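Local coordinates for protein NAD nucleotidase (Haemophilus influenzae, PDB 3ZTV) that degrades NAD to adenosine and nicotinamide riboside as a periplasmic zinc-dependent 5'-nucleotidase that also has NAD(P) pyrophosphatase activity, at residues M90-L100 with L115-S125; L100-N109 with D159-P170. One frame throughout, in Å; residues are numbered along the deposited sequence.

Contact 1: residues M90-L100 with L115-S125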
loop_
_atom_site.group_PDB
_atom_site.type_symbol
_atom_site.label_atom_id
_atom_site.label_comp_id
_atom_site.label_asym_id
_atom_site.label_seq_id
_atom_site.Cartn_x
_atom_site.Cartn_y
_atom_site.Cartn_z
ATOM N N MET A 90 9.481 18.735 -27.515
ATOM C CA MET A 90 8.356 17.830 -27.262
ATOM C C MET A 90 7.091 18.320 -27.954
ATOM O O MET A 90 6.381 17.540 -28.597
ATOM C CB MET A 90 8.118 17.686 -25.756
ATOM C CG MET A 90 9.217 16.912 -25.046
ATOM S SD MET A 90 9.159 17.037 -23.243
ATOM C CE MET A 90 7.818 15.907 -22.835
ATOM N N ASN A 91 6.813 19.620 -27.845
ATOM C CA ASN A 91 5.664 20.201 -28.524
ATOM C C ASN A 91 5.748 19.948 -30.027
ATOM O O ASN A 91 4.745 19.624 -30.667
ATOM C CB ASN A 91 5.579 21.700 -28.246
ATOM C CG ASN A 91 5.097 22.007 -26.839
ATOM O OD1 ASN A 91 4.567 21.137 -26.142
ATOM N ND2 ASN A 91 5.259 23.255 -26.421
ATOM N N ALA A 92 6.951 20.086 -30.583
ATOM C CA ALA A 92 7.167 19.903 -32.018
ATOM C C ALA A 92 6.950 18.461 -32.473
ATOM O O ALA A 92 6.722 18.205 -33.659
ATOM C CB ALA A 92 8.559 20.387 -32.417
ATOM N N GLY A 93 7.031 17.517 -31.535
ATOM C CA GLY A 93 6.762 16.123 -31.827
ATOM C C GLY A 93 5.298 15.730 -31.730
ATOM O O GLY A 93 4.933 14.614 -32.103
ATOM N N ASN A 94 4.459 16.628 -31.214
ATOM C CA ASN A 94 3.023 16.362 -31.117
ATOM C C ASN A 94 2.695 15.009 -30.483
ATOM O O ASN A 94 1.860 14.248 -30.981
ATOM C CB ASN A 94 2.358 16.500 -32.490
ATOM C CG ASN A 94 2.376 17.926 -32.996
ATOM O OD1 ASN A 94 3.069 18.247 -33.963
ATOM N ND2 ASN A 94 1.626 18.793 -32.334
ATOM N N PHE A 95 3.365 14.714 -29.374
ATOM C CA PHE A 95 3.006 13.561 -28.554
ATOM C C PHE A 95 1.548 13.647 -28.100
ATOM O O PHE A 95 1.043 14.739 -27.826
ATOM C CB PHE A 95 3.905 13.519 -27.319
ATOM C CG PHE A 95 5.333 13.183 -27.626
ATOM C CD1 PHE A 95 6.248 14.166 -27.986
ATOM C CD2 PHE A 95 5.760 11.879 -27.551
ATOM C CE1 PHE A 95 7.565 13.834 -28.276
ATOM C CE2 PHE A 95 7.074 11.547 -27.841
ATOM C CZ PHE A 95 7.972 12.527 -28.202
ATOM N N HIS A 96 0.878 12.507 -27.995
ATOM C CA HIS A 96 -0.463 12.487 -27.417
ATOM C C HIS A 96 -0.456 12.574 -25.890
ATOM O O HIS A 96 -1.334 13.205 -25.293
ATOM C CB HIS A 96 -1.217 11.223 -27.826
ATOM C CG HIS A 96 -1.481 11.119 -29.293
ATOM N ND1 HIS A 96 -2.349 11.948 -29.970
ATOM C CD2 HIS A 96 -0.993 10.255 -30.212
ATOM C CE1 HIS A 96 -2.370 11.605 -31.248
ATOM N NE2 HIS A 96 -1.567 10.571 -31.417
ATOM N N TYR A 97 0.512 11.906 -25.258
ATOM C CA TYR A 97 0.603 11.873 -23.793
ATOM C C TYR A 97 2.031 11.779 -23.300
ATOM O O TYR A 97 2.877 11.154 -23.945
ATOM C CB TYR A 97 -0.184 10.690 -23.201
ATOM C CG TYR A 97 -1.637 10.636 -23.635
ATOM C CD1 TYR A 97 -2.598 11.430 -23.020
ATOM C CD2 TYR A 97 -2.053 9.788 -24.659
ATOM C CE1 TYR A 97 -3.920 11.393 -23.424
ATOM C CE2 TYR A 97 -3.376 9.747 -25.064
ATOM C CZ TYR A 97 -4.302 10.542 -24.442
ATOM O OH TYR A 97 -5.611 10.483 -24.856
ATOM N N PHE A 98 2.270 12.398 -22.146
ATOM C CA PHE A 98 3.536 12.370 -21.419
ATOM C C PHE A 98 3.191 11.965 -19.993
ATOM O O PHE A 98 2.198 12.455 -19.436
ATOM C CB PHE A 98 4.113 13.789 -21.424
ATOM C CG PHE A 98 5.306 14.015 -20.511
ATOM C CD1 PHE A 98 6.501 13.338 -20.685
ATOM C CD2 PHE A 98 5.235 14.985 -19.515
ATOM C CE1 PHE A 98 7.590 13.589 -19.852
ATOM C CE2 PHE A 98 6.316 15.242 -18.701
ATOM C CZ PHE A 98 7.496 14.558 -18.870
ATOM N N THR A 99 3.976 11.076 -19.392
ATOM C CA THR A 99 3.804 10.779 -17.968
ATOM C C THR A 99 5.003 11.316 -17.175
ATOM O O THR A 99 6.116 11.405 -17.690
ATOM C CB THR A 99 3.547 9.262 -17.688
ATOM O OG1 THR A 99 2.869 9.119 -16.433
ATOM C CG2 THR A 99 4.843 8.482 -17.658
ATOM N N LEU A 100 4.755 11.689 -15.927
ATOM C CA LEU A 100 5.834 12.160 -15.062
ATOM C C LEU A 100 6.815 11.056 -14.690
ATOM O O LEU A 100 6.404 9.946 -14.337
ATOM C CB LEU A 100 5.257 12.781 -13.781
ATOM C CG LEU A 100 4.259 13.923 -13.942
ATOM C CD1 LEU A 100 3.701 14.303 -12.580
ATOM C CD2 LEU A 100 4.937 15.114 -14.620
ATOM N N LEU A 115 8.628 23.452 -16.490
ATOM C CA LEU A 115 8.476 22.563 -17.645
ATOM C C LEU A 115 7.035 22.549 -18.149
ATOM O O LEU A 115 6.772 22.654 -19.347
ATOM C CB LEU A 115 8.914 21.132 -17.308
ATOM C CG LEU A 115 8.581 20.065 -18.360
ATOM C CD1 LEU A 115 9.410 20.274 -19.623
ATOM C CD2 LEU A 115 8.808 18.651 -17.833
ATOM N N LEU A 116 6.091 22.420 -17.222
ATOM C CA LEU A 116 4.694 22.215 -17.599
ATOM C C LEU A 116 4.043 23.446 -18.247
ATOM O O LEU A 116 3.149 23.303 -19.082
ATOM C CB LEU A 116 3.873 21.735 -16.390
ATOM C CG LEU A 116 4.290 20.377 -15.804
ATOM C CD1 LEU A 116 3.326 19.932 -14.711
ATOM C CD2 LEU A 116 4.376 19.304 -16.882
ATOM N N GLU A 117 4.483 24.642 -17.858
ATOM C CA GLU A 117 3.870 25.868 -18.375
ATOM C C GLU A 117 3.953 25.950 -19.906
ATOM O O GLU A 117 2.926 26.103 -20.561
ATOM C CB GLU A 117 4.448 27.123 -17.707
ATOM C CG GLU A 117 3.813 28.436 -18.162
ATOM C CD GLU A 117 2.390 28.630 -17.650
ATOM O OE1 GLU A 117 1.786 27.658 -17.144
ATOM O OE2 GLU A 117 1.876 29.765 -17.751
ATOM N N PRO A 118 5.166 25.826 -20.484
ATOM C CA PRO A 118 5.286 25.844 -21.949
ATOM C C PRO A 118 4.865 24.530 -22.631
ATOM O O PRO A 118 4.614 24.533 -23.839
ATOM C CB PRO A 118 6.780 26.114 -22.178
ATOM C CG PRO A 118 7.457 25.616 -20.948
ATOM C CD PRO A 118 6.481 25.859 -19.819
ATOM N N LEU A 119 4.795 23.426 -21.883
ATOM C CA LEU A 119 4.493 22.115 -22.469
ATOM C C LEU A 119 3.015 22.008 -22.836
ATOM O O LEU A 119 2.144 22.244 -21.992
ATOM C CB LEU A 119 4.899 20.995 -21.501
ATOM C CG LEU A 119 4.722 19.563 -21.996
ATOM C CD1 LEU A 119 5.711 19.276 -23.105
ATOM C CD2 LEU A 119 4.895 18.577 -20.853
ATOM N N LYS A 120 2.725 21.668 -24.089
ATOM C CA LYS A 120 1.339 21.567 -24.539
ATOM C C LYS A 120 0.871 20.118 -24.732
ATOM O O LYS A 120 -0.274 19.869 -25.122
ATOM C CB LYS A 120 1.130 22.391 -25.814
ATOM C CG LYS A 120 1.442 23.876 -25.622
ATOM C CD LYS A 120 0.729 24.423 -24.385
ATOM C CE LYS A 120 1.190 25.827 -24.030
ATOM N NZ LYS A 120 0.628 26.283 -22.725
ATOM N N ILE A 121 1.756 19.171 -24.446
ATOM C CA ILE A 121 1.418 17.752 -24.484
ATOM C C ILE A 121 0.607 17.388 -23.227
ATOM O O ILE A 121 1.039 17.690 -22.117
ATOM C CB ILE A 121 2.714 16.902 -24.505
ATOM C CG1 ILE A 121 3.645 17.325 -25.659
ATOM C CG2 ILE A 121 2.394 15.418 -24.543
ATOM C CD1 ILE A 121 2.963 17.460 -27.023
ATOM N N PRO A 122 -0.555 16.727 -23.389
ATOM C CA PRO A 122 -1.311 16.311 -22.197
ATOM C C PRO A 122 -0.490 15.433 -21.259
ATOM O O PRO A 122 0.210 14.520 -21.715
ATOM C CB PRO A 122 -2.466 15.508 -22.786
ATOM C CG PRO A 122 -2.701 16.141 -24.128
ATOM C CD PRO A 122 -1.311 16.489 -24.633
ATOM N N VAL A 123 -0.583 15.703 -19.958
ATOM C CA VAL A 123 0.210 14.994 -18.959
ATOM C C VAL A 123 -0.685 14.061 -18.133
ATOM O O VAL A 123 -1.780 14.454 -17.701
ATOM C CB VAL A 123 0.950 15.981 -18.023
ATOM C CG1 VAL A 123 1.843 15.233 -17.059
ATOM C CG2 VAL A 123 1.753 17.002 -18.828
ATOM N N LEU A 124 -0.220 12.831 -17.907
ATOM C CA LEU A 124 -0.939 11.851 -17.089
ATOM C C LEU A 124 -0.092 11.348 -15.925
ATOM O O LEU A 124 1.100 11.060 -16.097
ATOM C CB LEU A 124 -1.326 10.642 -17.940
ATOM C CG LEU A 124 -2.103 10.887 -19.226
ATOM C CD1 LEU A 124 -2.252 9.574 -20.004
ATOM C CD2 LEU A 124 -3.457 11.496 -18.923
ATOM N N SER A 125 -0.712 11.202 -14.756
ATOM C CA SER A 125 -0.076 10.526 -13.623
ATOM C C SER A 125 -1.136 10.215 -12.571
ATOM O O SER A 125 -1.698 11.128 -11.950
ATOM C CB SER A 125 1.052 11.362 -13.011
ATOM O OG SER A 125 1.739 10.593 -12.047
HETATM O O HOH W 1 3.702 9.545 -13.814
#
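The ring of Phe-98 meets Val-123 CG2 at its edge, near its plane. Met-90 CE of its own segment lies over one ring face, 3.6 Å above the plane and toward the rim. His-67 meets the same ring edge-to-face. The Phe-95 ring has Met-90 O at its edge, in plane. Leu-119 crosses Phe-98 at about a right angle, with CD2 3.8 Å from Phe-98 CD2. Leu-119 CD1 branches the other way, to Met-90 CB. Phe-98 CG is anti to the backbone N (chi1 170°), alongside Val-123 on one sheet face. Leu-124, on the opposite sheet face, brings CD1 obliquely to the Tyr-97 ring, 3.6 Å from Tyr-97 CD1.

The amide of Asn-91 grips the turn after helix 108-116 twice. Lys-120 N donates to Asn-91 OD1 at 2.8 Å, and Asn-91 ND2 donates to Pro-118 O at 3.0 Å, with that oxygen in the amide plane. Ile-121 packs against the backbone at Met-90 and Phe-95, with CD1 3.4 Å from Phe-95 O.

Parallel pairing follows: Phe-98 N bonds Pro-122 O, and Leu-124 N bonds Phe-98 O. Thr-99 OG1 donates to Leu-124 O at 2.6 Å.

Strands 97-99 and 123-124 with helix 108-116 form a beta-alpha-beta unit. Strand 123-124 is short and weakly bonded; Val-123 and Ser-125 also bond the Lys-141 backbone. Strand 63-67 flanks 97-99, and helix 46-59 packs on Phe-95.

Contact 2: residues L100-N109 with D159-P170. With ZN (zinc ion), chain B.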
loop_
_atom_site.group_PDB
_atom_site.type_symbol
_atom_site.label_atom_id
_atom_site.label_comp_id
_atom_site.label_asym_id
_atom_site.label_seq_id
_atom_site.Cartn_x
_atom_site.Cartn_y
_atom_site.Cartn_z
ATOM N N LEU A 100 4.755 11.689 -15.927
ATOM C CA LEU A 100 5.834 12.160 -15.062
ATOM C C LEU A 100 6.815 11.056 -14.690
ATOM O O LEU A 100 6.404 9.946 -14.337
ATOM C CB LEU A 100 5.257 12.781 -13.781
ATOM C CG LEU A 100 4.259 13.923 -13.942
ATOM C CD1 LEU A 100 3.701 14.303 -12.580
ATOM C CD2 LEU A 100 4.937 15.114 -14.620
ATOM N N GLY A 101 8.104 11.370 -14.782
ATOM C CA GLY A 101 9.137 10.515 -14.240
ATOM C C GLY A 101 9.606 10.984 -12.876
ATOM O O GLY A 101 8.918 11.778 -12.194
ATOM N N ASN A 102 10.763 10.478 -12.461
ATOM C CA ASN A 102 11.330 10.860 -11.178
ATOM C C ASN A 102 12.094 12.168 -11.269
ATOM O O ASN A 102 11.995 13.019 -10.374
ATOM C CB ASN A 102 12.196 9.753 -10.546
ATOM C CG ASN A 102 13.292 9.246 -11.466
ATOM O OD1 ASN A 102 13.039 8.943 -12.619
ATOM N ND2 ASN A 102 14.503 9.130 -10.955
ATOM N N HIS A 103 12.835 12.367 -12.349
ATOM C CA HIS A 103 13.646 13.577 -12.472
ATOM C C HIS A 103 12.825 14.829 -12.748
ATOM O O HIS A 103 13.324 15.943 -12.596
ATOM C CB HIS A 103 14.747 13.399 -13.515
ATOM C CG HIS A 103 15.883 12.558 -13.039
ATOM N ND1 HIS A 103 15.953 11.202 -13.252
ATOM C CD2 HIS A 103 17.006 12.887 -12.358
ATOM C CE1 HIS A 103 17.071 10.730 -12.730
ATOM N NE2 HIS A 103 17.723 11.734 -12.171
ATOM N N GLU A 104 11.561 14.664 -13.117
ATOM C CA GLU A 104 10.677 15.810 -13.258
ATOM C C GLU A 104 10.582 16.623 -11.958
ATOM O O GLU A 104 10.235 17.804 -11.996
ATOM C CB GLU A 104 9.285 15.367 -13.724
ATOM C CG GLU A 104 9.074 15.451 -15.244
ATOM C CD GLU A 104 9.888 14.449 -16.039
ATOM O OE1 GLU A 104 9.844 13.249 -15.710
ATOM O OE2 GLU A 104 10.564 14.843 -17.010
ATOM N N PHE A 105 10.911 16.004 -10.822
ATOM C CA PHE A 105 10.860 16.682 -9.525
ATOM C C PHE A 105 12.233 17.128 -8.984
ATOM O O PHE A 105 12.316 17.596 -7.846
ATOM C CB PHE A 105 10.142 15.796 -8.495
ATOM C CG PHE A 105 8.665 15.676 -8.735
ATOM C CD1 PHE A 105 7.797 16.659 -8.287
ATOM C CD2 PHE A 105 8.137 14.587 -9.422
ATOM C CE1 PHE A 105 6.429 16.560 -8.505
ATOM C CE2 PHE A 105 6.770 14.484 -9.648
ATOM C CZ PHE A 105 5.917 15.468 -9.182
ATOM N N ASP A 106 13.297 16.994 -9.781
ATOM C CA ASP A 106 14.654 17.308 -9.297
ATOM C C ASP A 106 14.844 18.749 -8.815
ATOM O O ASP A 106 15.667 18.997 -7.930
ATOM C CB ASP A 106 15.701 17.020 -10.374
ATOM C CG ASP A 106 16.079 15.550 -10.460
ATOM O OD1 ASP A 106 15.426 14.696 -9.795
ATOM O OD2 ASP A 106 17.029 15.252 -11.214
ATOM N N ALA A 107 14.110 19.686 -9.409
ATOM C CA ALA A 107 14.178 21.092 -9.015
ATOM C C ALA A 107 12.903 21.510 -8.278
ATOM O O ALA A 107 12.468 22.661 -8.356
ATOM C CB ALA A 107 14.446 21.982 -10.240
ATOM N N GLY A 108 12.298 20.560 -7.567
ATOM C CA GLY A 108 11.117 20.847 -6.775
ATOM C C GLY A 108 9.862 21.053 -7.594
ATOM O O GLY A 108 9.877 20.911 -8.817
ATOM N N ASN A 109 8.762 21.384 -6.927
ATOM C CA ASN A 109 7.526 21.662 -7.639
ATOM C C ASN A 109 7.716 22.847 -8.572
ATOM O O ASN A 109 7.121 22.921 -9.649
ATOM C CB ASN A 109 6.395 21.967 -6.660
ATOM C CG ASN A 109 5.973 20.762 -5.834
ATOM O OD1 ASN A 109 6.531 19.674 -5.942
ATOM N ND2 ASN A 109 4.975 20.970 -4.982
ATOM N N ASP A 159 3.957 6.813 -11.985
ATOM C CA ASP A 159 5.347 7.153 -11.662
ATOM C C ASP A 159 5.939 6.194 -10.647
ATOM O O ASP A 159 5.220 5.537 -9.886
ATOM C CB ASP A 159 5.405 8.571 -11.083
ATOM C CG ASP A 159 6.729 9.301 -11.360
ATOM O OD1 ASP A 159 7.741 8.692 -11.781
ATOM O OD2 ASP A 159 6.750 10.542 -11.130
ATOM N N THR A 160 7.258 6.093 -10.659
ATOM C CA THR A 160 7.979 5.411 -9.603
ATOM C C THR A 160 7.859 6.208 -8.295
ATOM O O THR A 160 7.944 7.446 -8.296
ATOM C CB THR A 160 9.441 5.171 -10.012
ATOM O OG1 THR A 160 10.073 4.331 -9.037
ATOM C CG2 THR A 160 10.232 6.488 -10.214
ATOM N N VAL A 161 7.624 5.517 -7.183
ATOM C CA VAL A 161 7.318 6.176 -5.910
ATOM C C VAL A 161 8.554 6.441 -5.045
ATOM O O VAL A 161 8.963 7.599 -4.884
ATOM C CB VAL A 161 6.227 5.419 -5.112
ATOM C CG1 VAL A 161 6.052 6.043 -3.739
ATOM C CG2 VAL A 161 4.907 5.438 -5.886
ATOM N N ASN A 162 9.141 5.392 -4.476
ATOM C CA ASN A 162 10.257 5.561 -3.544
ATOM C C ASN A 162 11.416 6.360 -4.147
ATOM O O ASN A 162 11.976 7.249 -3.510
ATOM C CB ASN A 162 10.770 4.206 -3.040
ATOM C CG ASN A 162 9.766 3.479 -2.164
ATOM O OD1 ASN A 162 8.852 4.079 -1.604
ATOM N ND2 ASN A 162 9.952 2.173 -2.028
ATOM N N LYS A 163 11.778 6.047 -5.384
ATOM C CA LYS A 163 12.886 6.732 -6.041
ATOM C C LYS A 163 12.635 8.245 -6.153
ATOM O O LYS A 163 13.546 9.060 -5.956
ATOM C CB LYS A 163 13.144 6.119 -7.422
ATOM C CG LYS A 163 14.300 6.766 -8.164
ATOM C CD LYS A 163 14.564 6.079 -9.494
ATOM C CE LYS A 163 15.139 4.678 -9.312
ATOM N NZ LYS A 163 15.628 4.126 -10.615
ATOM N N THR A 164 11.399 8.626 -6.464
ATOM C CA THR A 164 11.043 10.037 -6.593
ATOM C C THR A 164 11.040 10.727 -5.231
ATOM O O THR A 164 11.654 11.787 -5.054
ATOM C CB THR A 164 9.679 10.221 -7.295
ATOM O OG1 THR A 164 9.716 9.561 -8.564
ATOM C CG2 THR A 164 9.370 11.705 -7.513
ATOM N N VAL A 165 10.359 10.122 -4.267
ATOM C CA VAL A 165 10.251 10.694 -2.929
ATOM C C VAL A 165 11.625 10.827 -2.270
ATOM O O VAL A 165 11.932 11.859 -1.659
ATOM C CB VAL A 165 9.301 9.847 -2.050
ATOM C CG1 VAL A 165 9.386 10.258 -0.573
ATOM C CG2 VAL A 165 7.880 9.972 -2.558
ATOM N N ASN A 166 12.452 9.800 -2.416
ATOM C CA ASN A 166 13.735 9.740 -1.720
ATOM C C ASN A 166 14.851 10.475 -2.456
ATOM O O ASN A 166 15.632 11.210 -1.842
ATOM C CB ASN A 166 14.151 8.279 -1.477
ATOM C CG ASN A 166 13.237 7.561 -0.490
ATOM O OD1 ASN A 166 12.621 8.185 0.376
ATOM N ND2 ASN A 166 13.145 6.241 -0.623
ATOM N N SER A 167 14.925 10.303 -3.773
ATOM C CA SER A 167 16.076 10.792 -4.529
ATOM C C SER A 167 15.807 12.007 -5.417
ATOM O O SER A 167 16.727 12.527 -6.058
ATOM C CB SER A 167 16.674 9.673 -5.370
ATOM O OG SER A 167 17.047 8.579 -4.552
ATOM N N SER A 168 14.554 12.449 -5.467
ATOM C CA SER A 168 14.209 13.713 -6.104
ATOM C C SER A 168 13.628 14.637 -5.042
ATOM O O SER A 168 13.711 14.334 -3.852
ATOM C CB SER A 168 13.227 13.523 -7.262
ATOM O OG SER A 168 13.173 14.695 -8.068
ATOM N N SER A 169 13.033 15.750 -5.463
ATOM C CA SER A 169 12.619 16.778 -4.504
ATOM C C SER A 169 11.158 17.224 -4.642
ATOM O O SER A 169 10.875 18.425 -4.710
ATOM C CB SER A 169 13.550 17.999 -4.580
ATOM O OG SER A 169 14.891 17.623 -4.332
ATOM N N PRO A 170 10.215 16.265 -4.664
ATOM C CA PRO A 170 8.823 16.723 -4.712
ATOM C C PRO A 170 8.416 17.481 -3.442
ATOM O O PRO A 170 8.887 17.174 -2.346
ATOM C CB PRO A 170 8.036 15.410 -4.809
ATOM C CG PRO A 170 8.890 14.426 -4.122
ATOM C CD PRO A 170 10.295 14.798 -4.532
HETATM ZN ZN ZN B . 13.579 7.843 -14.258
HETATM O O HOH W 2 16.590 12.299 -8.913
HETATM O O HOH W 3 16.298 16.629 -6.312
HETATM O O HOH W 4 15.414 7.289 -14.851
#
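Phe-105 O is gripped by two backbone N-H groups, Ser-169 N at 3.1 Å and Gly-108 N at 3.0 Å. They reach the oxygen from opposite faces of its carbonyl plane. The Ser-169 bond is bent, with an N-H...O angle of 138°, and stands above that plane. The Gly-108 bond closes a type I turn. Ser-169 O in return receives a CA-H contact from Gly-108, so the turn and the residues just after helix 162-167 meet through backbone atoms. A water links Asp-106 OD1 to Ser-167 O, and another joins Asp-106 O to Ser-169 OG.

The Phe-105 side chain projects into the contact. The Pro-170 and Phe-105 side chains cross at about a right angle, with Pro-170 CB 3.7 Å from Phe-105 CD1. Thr-164 CG2 lies near Phe-105 CD2. Asp-159 OD2 sits at the ring edge and lies 2.7 Å from Gly-101 O.

Asn-102 is a zinc ligand, together with Asp-70, Asp-226 and a water. Its chi1 of 54° puts CG between the backbone N and carbonyl carbon, and from there the amide reaches the zinc. Thr-160 CG2 touches Asn-102 CB, and Thr-164 OG1 is 3.2 Å from the same CB. That hydroxyl is fixed by donating to Thr-160 O at 2.8 Å. The aliphatic part of Lys-163 runs obliquely across the Asn-102 side chain, while its NZ makes a salt bridge to Asp-226. Glu-104 OE1 accepts from Gly-101 N at 2.7 Å and from Asp-70 N, consistent with a second-shell role.

Residues 101-104 are the Gly-Asn-His-Glu motif of metallophosphoesterases. The loop runs from strand 97-99 into helix 108-116, and helix 162-167, which follows strand 151-159, packs beside it. Strand 174-176 backs Thr-164 and Pro-170 through Phe-176.

In the fold
The centres of contacts 1 and 2 are about 17 Å apart, within the calcineurin-like phosphoesterase region. Along the chain their segments alternate: 90-100, 100-109, 115-125, then 159-170. Leu-100 belongs to both, and both use helix 108-116. Contact 1 joins the strands of the beta-alpha-beta unit. Contact 2 takes up the loop inside that unit and sets it against the segment after strand 151-159, which belongs to the second mixed sheet. Phe-98 packs on Glu-104 where the two meet. Together they tie both sheets to the loop bearing zinc ligand Asn-102. The bound adenosine lies away from them, in the C-terminal part of the chain.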